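Local coordinates for protein tumor necrosis factor ligand superfamily member 9 (Mus musculus, PDB 6MKB) that acts as a TNF-family cytokine that binds the receptor TNFRSF9 (4-1BB) and induces proliferation of activated T cells, at residues 8-16 with 38-47; 56-67 with 155-166. All blocks are in the same frame, centred on the assembly; numbering follows the deposited sequence.

Contact 1: 8-16 with 38-47; sequences PVFAKLLAK and YLSQGLRYEE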
loop_
_atom_site.group_PDB
_atom_site.type_symbol
_atom_site.label_atom_id
_atom_site.label_comp_id
_atom_site.label_asym_id
_atom_site.label_seq_id
_atom_site.Cartn_x
_atom_site.Cartn_y
_atom_site.Cartn_z
ATOM N N PRO B 8 16.523 12.507 -1.734
ATOM C CA PRO B 8 15.077 12.255 -1.920
ATOM C C PRO B 8 14.225 12.723 -0.738
ATOM O O PRO B 8 14.644 12.598 0.412
ATOM C CB PRO B 8 15.001 10.731 -2.088
ATOM C CG PRO B 8 16.397 10.336 -2.547
ATOM C CD PRO B 8 17.280 11.238 -1.739
ATOM N N VAL B 9 13.047 13.302 -1.027
ATOM C CA VAL B 9 12.122 13.770 0.001
ATOM C C VAL B 9 11.241 12.585 0.343
ATOM O O VAL B 9 10.496 12.105 -0.512
ATOM C CB VAL B 9 11.344 15.028 -0.442
ATOM C CG1 VAL B 9 10.298 15.425 0.598
ATOM C CG2 VAL B 9 12.294 16.192 -0.730
ATOM N N PHE B 10 11.424 12.032 1.559
ATOM C CA PHE B 10 10.741 10.828 2.037
ATOM C C PHE B 10 10.582 10.842 3.545
ATOM O O PHE B 10 11.472 11.292 4.265
ATOM C CB PHE B 10 11.548 9.556 1.607
ATOM C CG PHE B 10 10.985 8.216 2.062
ATOM C CD1 PHE B 10 9.939 7.611 1.375
ATOM C CD2 PHE B 10 11.504 7.564 3.175
ATOM C CE1 PHE B 10 9.416 6.387 1.799
ATOM C CE2 PHE B 10 10.990 6.336 3.588
ATOM C CZ PHE B 10 9.951 5.756 2.898
ATOM N N ALA B 11 9.460 10.296 4.020
ATOM C CA ALA B 11 9.159 10.119 5.441
ATOM C C ALA B 11 8.380 8.827 5.660
ATOM O O ALA B 11 7.540 8.473 4.841
ATOM C CB ALA B 11 8.373 11.302 5.973
ATOM N N LYS B 12 8.677 8.123 6.750
ATOM C CA LYS B 12 7.968 6.919 7.190
ATOM C C LYS B 12 7.931 6.933 8.701
ATOM O O LYS B 12 8.929 6.606 9.345
ATOM C CB LYS B 12 8.580 5.605 6.648
ATOM C CG LYS B 12 7.663 4.403 6.894
ATOM C CD LYS B 12 8.274 3.050 6.516
ATOM C CE LYS B 12 7.466 1.960 7.179
ATOM N NZ LYS B 12 7.848 0.608 6.721
ATOM N N LEU B 13 6.802 7.391 9.253
ATOM C CA LEU B 13 6.549 7.495 10.693
ATOM C C LEU B 13 5.948 6.206 11.185
ATOM O O LEU B 13 5.256 5.548 10.426
ATOM C CB LEU B 13 5.622 8.692 11.023
ATOM C CG LEU B 13 6.050 10.055 10.468
ATOM C CD1 LEU B 13 5.045 11.110 10.802
ATOM C CD2 LEU B 13 7.408 10.468 10.959
ATOM N N LEU B 14 6.228 5.832 12.437
ATOM C CA LEU B 14 5.724 4.597 13.052
ATOM C C LEU B 14 4.849 4.983 14.218
ATOM O O LEU B 14 5.233 5.820 15.029
ATOM C CB LEU B 14 6.875 3.658 13.479
ATOM C CG LEU B 14 7.926 3.281 12.410
ATOM C CD1 LEU B 14 8.956 2.353 13.007
ATOM C CD2 LEU B 14 7.291 2.615 11.184
ATOM N N ALA B 15 3.633 4.440 14.252
ATOM C CA ALA B 15 2.631 4.811 15.237
ATOM C C ALA B 15 3.022 4.428 16.654
ATOM O O ALA B 15 3.496 3.315 16.894
ATOM C CB ALA B 15 1.291 4.177 14.875
ATOM N N LYS B 16 2.797 5.352 17.598
ATOM C CA LYS B 16 2.973 5.078 19.021
ATOM C C LYS B 16 1.910 4.049 19.414
ATOM O O LYS B 16 0.879 3.941 18.738
ATOM C CB LYS B 16 2.857 6.357 19.842
ATOM C CG LYS B 16 4.116 7.209 19.823
ATOM C CD LYS B 16 4.046 8.276 20.893
ATOM C CE LYS B 16 5.174 9.273 20.800
ATOM N NZ LYS B 16 5.137 10.266 21.907
ATOM N N TYR B 38 13.068 9.507 11.036
ATOM C CA TYR B 38 12.358 8.813 9.960
ATOM C C TYR B 38 11.970 9.799 8.832
ATOM O O TYR B 38 11.373 9.384 7.841
ATOM C CB TYR B 38 11.123 8.107 10.534
ATOM C CG TYR B 38 11.460 6.901 11.384
ATOM C CD1 TYR B 38 11.933 5.725 10.807
ATOM C CD2 TYR B 38 11.270 6.920 12.759
ATOM C CE1 TYR B 38 12.236 4.607 11.585
ATOM C CE2 TYR B 38 11.576 5.811 13.549
ATOM C CZ TYR B 38 12.076 4.661 12.961
ATOM O OH TYR B 38 12.375 3.568 13.749
ATOM N N LEU B 39 12.380 11.082 8.972
ATOM C CA LEU B 39 12.127 12.169 8.036
ATOM C C LEU B 39 13.376 12.697 7.346
ATOM O O LEU B 39 14.403 12.957 7.981
ATOM C CB LEU B 39 11.471 13.360 8.754
ATOM C CG LEU B 39 10.139 13.111 9.423
ATOM C CD1 LEU B 39 10.298 13.106 10.923
ATOM C CD2 LEU B 39 9.176 14.169 9.063
ATOM N N SER B 40 13.243 12.965 6.057
ATOM C CA SER B 40 14.300 13.606 5.299
ATOM C C SER B 40 14.135 15.118 5.459
ATOM O O SER B 40 13.223 15.558 6.155
ATOM C CB SER B 40 14.226 13.191 3.833
ATOM O OG SER B 40 13.179 13.891 3.188
ATOM N N GLN B 41 14.987 15.914 4.813
ATOM C CA GLN B 41 14.836 17.363 4.819
ATOM C C GLN B 41 13.603 17.699 3.953
ATOM O O GLN B 41 13.172 16.882 3.128
ATOM C CB GLN B 41 16.124 18.041 4.307
ATOM C CG GLN B 41 16.617 19.216 5.179
ATOM C CD GLN B 41 17.201 18.821 6.531
ATOM O OE1 GLN B 41 18.098 17.969 6.633
ATOM N NE2 GLN B 41 16.708 19.446 7.597
ATOM N N GLY B 42 13.006 18.854 4.193
ATOM C CA GLY B 42 11.789 19.228 3.481
ATOM C C GLY B 42 10.553 18.600 4.101
ATOM O O GLY B 42 9.455 18.722 3.551
ATOM N N LEU B 43 10.728 17.920 5.265
ATOM C CA LEU B 43 9.661 17.268 6.021
ATOM C C LEU B 43 9.921 17.406 7.510
ATOM O O LEU B 43 11.037 17.172 7.967
ATOM C CB LEU B 43 9.507 15.784 5.640
ATOM C CG LEU B 43 9.043 15.486 4.215
ATOM C CD1 LEU B 43 9.295 14.058 3.858
ATOM C CD2 LEU B 43 7.585 15.927 3.978
ATOM N N ARG B 44 8.892 17.810 8.258
ATOM C CA ARG B 44 8.942 17.988 9.714
ATOM C C ARG B 44 7.785 17.289 10.368
ATOM O O ARG B 44 6.726 17.166 9.754
ATOM C CB ARG B 44 8.879 19.481 10.094
ATOM C CG ARG B 44 10.170 20.264 9.911
ATOM C CD ARG B 44 9.973 21.780 9.895
ATOM N NE ARG B 44 9.158 22.260 11.015
ATOM C CZ ARG B 44 8.031 22.954 10.893
ATOM N NH1 ARG B 44 7.609 23.346 9.699
ATOM N NH2 ARG B 44 7.353 23.313 11.967
ATOM N N TYR B 45 7.960 16.878 11.625
ATOM C CA TYR B 45 6.858 16.313 12.382
ATOM C C TYR B 45 6.659 17.123 13.677
ATOM O O TYR B 45 7.602 17.309 14.444
ATOM C CB TYR B 45 7.020 14.809 12.658
ATOM C CG TYR B 45 5.876 14.276 13.496
ATOM C CD1 TYR B 45 4.576 14.227 12.991
ATOM C CD2 TYR B 45 6.070 13.912 14.825
ATOM C CE1 TYR B 45 3.512 13.789 13.775
ATOM C CE2 TYR B 45 5.019 13.453 15.610
ATOM C CZ TYR B 45 3.741 13.395 15.083
ATOM O OH TYR B 45 2.709 12.971 15.873
ATOM N N GLU B 46 5.416 17.595 13.896
ATOM C CA GLU B 46 4.997 18.394 15.050
ATOM C C GLU B 46 4.218 17.529 16.043
ATOM O O GLU B 46 3.082 17.145 15.781
ATOM C CB GLU B 46 4.148 19.594 14.585
ATOM C CG GLU B 46 4.920 20.615 13.760
ATOM C CD GLU B 46 4.288 21.989 13.694
ATOM O OE1 GLU B 46 3.205 22.185 14.291
ATOM O OE2 GLU B 46 4.893 22.886 13.068
ATOM N N GLU B 47 4.843 17.229 17.187
ATOM C CA GLU B 47 4.307 16.366 18.249
ATOM C C GLU B 47 2.966 16.861 18.833
ATOM O O GLU B 47 2.063 16.049 19.062
ATOM C CB GLU B 47 5.338 16.202 19.379
ATOM C CG GLU B 47 5.220 14.842 20.056
ATOM C CD GLU B 47 6.032 14.586 21.314
ATOM O OE1 GLU B 47 7.063 15.266 21.519
ATOM O OE2 GLU B 47 5.630 13.691 22.094
#
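A single beta bridge between Ala-11 and Leu-39 fastens the run leading into strand 43-46 to strand 10-15 of the TNF-homology domain. Ser-40 makes the grip beside it: its backbone N reaches Phe-10 O at 3.0 Å, and its hydroxyl OG accepts from Phe-10 N, also at 3.0 Å with an N-H···O angle of 163°. With chi1 at 77°, OG sits between its own backbone N and carbonyl carbon, from where it also donates to Gln-41 O. Serine suits the spot because its small hydroxyl accepts and donates at once. On the other side of the bridge, Lys-12 N bonds to Tyr-38 O at 3.2 Å. From Ser-40 onward a type II turn to Leu-43 reverses the chain, with Gly-42 taking the positive phi that favours glycine. Past this turn in the jelly roll, strands 43-46 and 10-15 lie too far apart for backbone pairing, and side chains fill the gap. Leu-43 CD1 lies against Ala-11 CB (3.6 Å) and Val-9 CG1 (3.7 Å). The two methyls of Leu-13 part company, CD2 meeting Leu-39 CD1 at 3.9 Å and CD1 approaching Tyr-45 CD1 at 3.8 Å. Farther out, Leu-14 CG lies over one face of the Tyr-38 ring, and NZ of the extended Lys-16 makes a long, weak salt bridge to Glu-47 OE2. Pro-8 and Phe-10 pack on Val-164 of the second subunit.

Contact 2: 56-67 with 155-166; sequences SPGLYYVFLELK and NTTSFGLFLVKP. With NA (sodium ion), chain O.
Tyr-61 and Phe-162 lie side by side, their near-parallel rings (planes 5° apart) slid until they barely overlap, with ring centroids 4.5 Å apart and Tyr-61 CB over the Phe-162 face. Next to them Phe-63, its chi1 of 62° swinging the ring across the neighbouring strand, lays one face on Gly-160 CA, 3.8 Å from the ring centroid; glycine leaves room for it. Phe-162 stacks on Phe-162 of the second subunit, while Tyr-61 and Phe-63 meet Phe-63 and Tyr-61 of the second subunit respectively. The other face of this antiparallel pair, with Val-62, Leu-161, Leu-64 and Phe-159, turns into the jelly-roll core, where Leu-163 CD1 makes a CH-pi contact with the Tyr-60 ring. At one end, in a classic beta bulge, Leu-59 O accepts from Val-164 N (2.8 Å) and Lys-165 N (3.2 Å). Toward the other end a water links Glu-65 OE2 to Ser-158 OG, and Thr-157 OG1 takes the bond from Lys-67 N at 3.0 Å. Last comes a sodium ion, held by Asn-155 O (2.6 Å), Lys-67 O (2.8 Å) and Ser-69 OG. With two of these three ligands backbone carbonyls, the site probably depends more on backbone course than side-chain charge.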
loop_
_atom_site.group_PDB
_atom_site.type_symbol
_atom_site.label_atom_id
_atom_site.label_comp_id
_atom_site.label_asym_id
_atom_site.label_seq_id
_atom_site.Cartn_x
_atom_site.Cartn_y
_atom_site.Cartn_z
ATOM N N SER B 56 7.832 21.796 0.606
ATOM C CA SER B 56 7.701 22.268 -0.773
ATOM C C SER B 56 6.510 21.633 -1.549
ATOM O O SER B 56 6.154 20.483 -1.297
ATOM C CB SER B 56 9.010 22.063 -1.534
ATOM O OG SER B 56 9.373 20.695 -1.591
ATOM N N PRO B 57 5.866 22.388 -2.479
ATOM C CA PRO B 57 4.727 21.813 -3.213
ATOM C C PRO B 57 5.142 20.820 -4.308
ATOM O O PRO B 57 6.235 20.903 -4.900
ATOM C CB PRO B 57 4.064 23.039 -3.837
ATOM C CG PRO B 57 5.205 23.996 -4.046
ATOM C CD PRO B 57 6.135 23.784 -2.904
ATOM N N GLY B 58 4.216 19.921 -4.606
ATOM C CA GLY B 58 4.380 18.925 -5.646
ATOM C C GLY B 58 3.444 17.750 -5.521
ATOM O O GLY B 58 2.514 17.764 -4.706
ATOM N N LEU B 59 3.692 16.729 -6.345
ATOM C CA LEU B 59 2.933 15.486 -6.358
ATOM C C LEU B 59 3.623 14.501 -5.417
ATOM O O LEU B 59 4.782 14.128 -5.636
ATOM C CB LEU B 59 2.820 14.931 -7.790
ATOM C CG LEU B 59 1.907 13.724 -7.991
ATOM C CD1 LEU B 59 0.422 14.096 -7.793
ATOM C CD2 LEU B 59 2.142 13.100 -9.362
ATOM N N TYR B 60 2.932 14.137 -4.331
ATOM C CA TYR B 60 3.466 13.225 -3.330
ATOM C C TYR B 60 2.731 11.907 -3.360
ATOM O O TYR B 60 1.507 11.878 -3.511
ATOM C CB TYR B 60 3.352 13.822 -1.899
ATOM C CG TYR B 60 4.335 14.928 -1.581
ATOM C CD1 TYR B 60 4.102 16.238 -2.002
ATOM C CD2 TYR B 60 5.478 14.677 -0.827
ATOM C CE1 TYR B 60 5.002 17.263 -1.711
ATOM C CE2 TYR B 60 6.379 15.696 -0.519
ATOM C CZ TYR B 60 6.146 16.987 -0.978
ATOM O OH TYR B 60 7.037 17.999 -0.692
ATOM N N TYR B 61 3.478 10.814 -3.185
ATOM C CA TYR B 61 2.909 9.496 -3.021
ATOM C C TYR B 61 2.711 9.363 -1.524
ATOM O O TYR B 61 3.699 9.355 -0.786
ATOM C CB TYR B 61 3.851 8.444 -3.596
ATOM C CG TYR B 61 3.408 7.006 -3.420
ATOM C CD1 TYR B 61 3.557 6.354 -2.198
ATOM C CD2 TYR B 61 2.974 6.256 -4.504
ATOM C CE1 TYR B 61 3.204 5.018 -2.043
ATOM C CE2 TYR B 61 2.658 4.911 -4.370
ATOM C CZ TYR B 61 2.738 4.303 -3.130
ATOM O OH TYR B 61 2.402 2.972 -2.985
ATOM N N VAL B 62 1.455 9.392 -1.053
ATOM C CA VAL B 62 1.167 9.311 0.379
ATOM C C VAL B 62 0.717 7.897 0.668
ATOM O O VAL B 62 -0.035 7.319 -0.128
ATOM C CB VAL B 62 0.133 10.374 0.826
ATOM C CG1 VAL B 62 0.084 10.471 2.349
ATOM C CG2 VAL B 62 0.443 11.733 0.217
ATOM N N PHE B 63 1.223 7.306 1.763
ATOM C CA PHE B 63 0.894 5.927 2.112
ATOM C C PHE B 63 0.542 5.799 3.584
ATOM O O PHE B 63 1.033 6.547 4.434
ATOM C CB PHE B 63 2.033 4.957 1.730
ATOM C CG PHE B 63 3.363 5.186 2.413
ATOM C CD1 PHE B 63 3.650 4.588 3.643
ATOM C CD2 PHE B 63 4.349 5.963 1.812
ATOM C CE1 PHE B 63 4.872 4.821 4.289
ATOM C CE2 PHE B 63 5.580 6.172 2.447
ATOM C CZ PHE B 63 5.834 5.597 3.676
ATOM N N LEU B 64 -0.328 4.815 3.855
ATOM C CA LEU B 64 -0.819 4.367 5.149
ATOM C C LEU B 64 -0.739 2.872 5.192
ATOM O O LEU B 64 -1.111 2.209 4.219
ATOM C CB LEU B 64 -2.264 4.793 5.396
ATOM C CG LEU B 64 -2.568 6.283 5.529
ATOM C CD1 LEU B 64 -4.107 6.530 5.476
ATOM C CD2 LEU B 64 -1.985 6.856 6.826
ATOM N N GLU B 65 -0.270 2.329 6.323
ATOM C CA GLU B 65 -0.245 0.892 6.527
ATOM C C GLU B 65 -0.754 0.575 7.929
ATOM O O GLU B 65 -0.106 0.929 8.904
ATOM C CB GLU B 65 1.141 0.313 6.293
ATOM C CG GLU B 65 1.117 -1.204 6.376
ATOM C CD GLU B 65 2.363 -1.893 5.877
ATOM O OE1 GLU B 65 2.404 -3.140 5.966
ATOM O OE2 GLU B 65 3.296 -1.199 5.408
ATOM N N LEU B 66 -1.954 -0.004 8.009
ATOM C CA LEU B 66 -2.602 -0.384 9.245
ATOM C C LEU B 66 -2.215 -1.792 9.619
ATOM O O LEU B 66 -2.372 -2.715 8.812
ATOM C CB LEU B 66 -4.130 -0.283 9.126
ATOM C CG LEU B 66 -4.970 -0.692 10.364
ATOM C CD1 LEU B 66 -4.663 0.205 11.576
ATOM C CD2 LEU B 66 -6.464 -0.618 10.055
ATOM N N LYS B 67 -1.706 -1.950 10.846
ATOM C CA LYS B 67 -1.370 -3.256 11.395
ATOM C C LYS B 67 -2.172 -3.417 12.680
ATOM O O LYS B 67 -1.855 -2.783 13.682
ATOM C CB LYS B 67 0.139 -3.448 11.578
ATOM C CG LYS B 67 0.894 -3.483 10.253
ATOM C CD LYS B 67 2.285 -4.040 10.459
ATOM C CE LYS B 67 3.127 -3.938 9.216
ATOM N NZ LYS B 67 4.539 -4.298 9.490
ATOM N N ASN B 155 4.494 -4.982 15.425
ATOM C CA ASN B 155 3.627 -4.885 14.240
ATOM C C ASN B 155 3.127 -3.450 14.162
ATOM O O ASN B 155 1.957 -3.158 14.455
ATOM C CB ASN B 155 2.464 -5.883 14.309
ATOM C CG ASN B 155 2.887 -7.310 14.408
ATOM O OD1 ASN B 155 3.790 -7.759 13.701
ATOM N ND2 ASN B 155 2.235 -8.050 15.293
ATOM N N THR B 156 4.046 -2.542 13.828
ATOM C CA THR B 156 3.788 -1.120 13.865
ATOM C C THR B 156 3.144 -0.555 12.598
ATOM O O THR B 156 3.666 -0.693 11.498
ATOM C CB THR B 156 5.068 -0.351 14.171
ATOM O OG1 THR B 156 5.994 -1.234 14.795
ATOM C CG2 THR B 156 4.816 0.841 15.057
ATOM N N THR B 157 2.030 0.149 12.808
ATOM C CA THR B 157 1.284 0.922 11.835
ATOM C C THR B 157 2.214 2.082 11.387
ATOM O O THR B 157 2.984 2.622 12.188
ATOM C CB THR B 157 -0.032 1.363 12.514
ATOM O OG1 THR B 157 -0.861 0.206 12.699
ATOM C CG2 THR B 157 -0.786 2.486 11.764
ATOM N N SER B 158 2.187 2.397 10.103
ATOM C CA SER B 158 3.045 3.433 9.558
ATOM C C SER B 158 2.275 4.401 8.662
ATOM O O SER B 158 1.189 4.111 8.150
ATOM C CB SER B 158 4.201 2.815 8.780
ATOM O OG SER B 158 3.719 2.058 7.676
ATOM N N PHE B 159 2.845 5.584 8.527
ATOM C CA PHE B 159 2.341 6.643 7.692
ATOM C C PHE B 159 3.538 7.384 7.144
ATOM O O PHE B 159 4.527 7.584 7.857
ATOM C CB PHE B 159 1.392 7.540 8.495
ATOM C CG PHE B 159 1.265 8.999 8.135
ATOM C CD1 PHE B 159 0.787 9.386 6.882
ATOM C CD2 PHE B 159 1.486 9.987 9.094
ATOM C CE1 PHE B 159 0.645 10.746 6.557
ATOM C CE2 PHE B 159 1.294 11.340 8.788
ATOM C CZ PHE B 159 0.886 11.713 7.520
ATOM N N GLY B 160 3.458 7.738 5.871
ATOM C CA GLY B 160 4.507 8.509 5.223
ATOM C C GLY B 160 4.139 9.033 3.854
ATOM O O GLY B 160 2.981 8.956 3.437
ATOM N N LEU B 161 5.139 9.572 3.158
ATOM C CA LEU B 161 5.024 10.143 1.813
ATOM C C LEU B 161 6.383 10.339 1.209
ATOM O O LEU B 161 7.406 10.227 1.899
ATOM C CB LEU B 161 4.230 11.491 1.748
ATOM C CG LEU B 161 4.372 12.558 2.873
ATOM C CD1 LEU B 161 5.774 13.002 3.077
ATOM C CD2 LEU B 161 3.596 13.770 2.538
ATOM N N PHE B 162 6.389 10.598 -0.097
ATOM C CA PHE B 162 7.573 10.922 -0.850
ATOM C C PHE B 162 7.235 11.814 -2.028
ATOM O O PHE B 162 6.200 11.639 -2.653
ATOM C CB PHE B 162 8.363 9.695 -1.296
ATOM C CG PHE B 162 7.692 8.494 -1.888
ATOM C CD1 PHE B 162 7.469 8.412 -3.257
ATOM C CD2 PHE B 162 7.462 7.350 -1.113
ATOM C CE1 PHE B 162 6.968 7.222 -3.831
ATOM C CE2 PHE B 162 6.960 6.168 -1.686
ATOM C CZ PHE B 162 6.739 6.102 -3.040
ATOM N N LEU B 163 8.113 12.789 -2.317
ATOM C CA LEU B 163 7.942 13.700 -3.430
ATOM C C LEU B 163 8.300 12.988 -4.726
ATOM O O LEU B 163 9.440 12.558 -4.910
ATOM C CB LEU B 163 8.767 14.987 -3.235
ATOM C CG LEU B 163 8.694 16.061 -4.346
ATOM C CD1 LEU B 163 7.239 16.495 -4.614
ATOM C CD2 LEU B 163 9.522 17.282 -3.961
ATOM N N VAL B 164 7.311 12.881 -5.617
ATOM C CA VAL B 164 7.366 12.210 -6.919
ATOM C C VAL B 164 7.632 13.239 -8.034
ATOM O O VAL B 164 8.388 12.976 -8.968
ATOM C CB VAL B 164 6.021 11.442 -7.118
ATOM C CG1 VAL B 164 5.733 11.117 -8.566
ATOM C CG2 VAL B 164 5.975 10.184 -6.259
ATOM N N LYS B 165 6.993 14.391 -7.953
ATOM C CA LYS B 165 7.145 15.417 -8.967
ATOM C C LYS B 165 7.053 16.812 -8.320
ATOM O O LYS B 165 5.963 17.217 -7.909
ATOM C CB LYS B 165 6.081 15.223 -10.073
ATOM C CG LYS B 165 6.171 16.197 -11.230
ATOM C CD LYS B 165 5.038 16.027 -12.249
ATOM C CE LYS B 165 3.581 15.907 -11.799
ATOM N NZ LYS B 165 2.985 17.193 -11.375
ATOM N N PRO B 166 8.163 17.582 -8.274
ATOM C CA PRO B 166 8.096 18.941 -7.706
ATOM C C PRO B 166 7.187 19.851 -8.515
ATOM O O PRO B 166 6.952 19.626 -9.697
ATOM C CB PRO B 166 9.555 19.424 -7.762
ATOM C CG PRO B 166 10.374 18.156 -7.855
ATOM C CD PRO B 166 9.537 17.267 -8.713
HETATM NA NA NA O . -0.216 -3.729 15.703
HETATM O O HOH W 1 4.042 1.343 4.755
#

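From the N terminus, strand 10-15 comes first. Contact 1 closes a short loop of 21 residues that contains strand 24-29, itself a neighbour of strand 10-15 in the sheet, and joins strand 10-15 to the run into strand 43-46, which pairs with strand 51-54. Contact 2 opens only after that loop is complete and closes a far longer one, 87 residues without any helix, bringing the last strand back beside strand 58-70. The two loops therefore follow in series, neither nesting nor crossing. They meet in space because strand 149-166 runs between strands 10-15 and 58-70: Leu-13 N probably bonds to Phe-159 O (2.7 Å), and Ala-15 N to Thr-157 O.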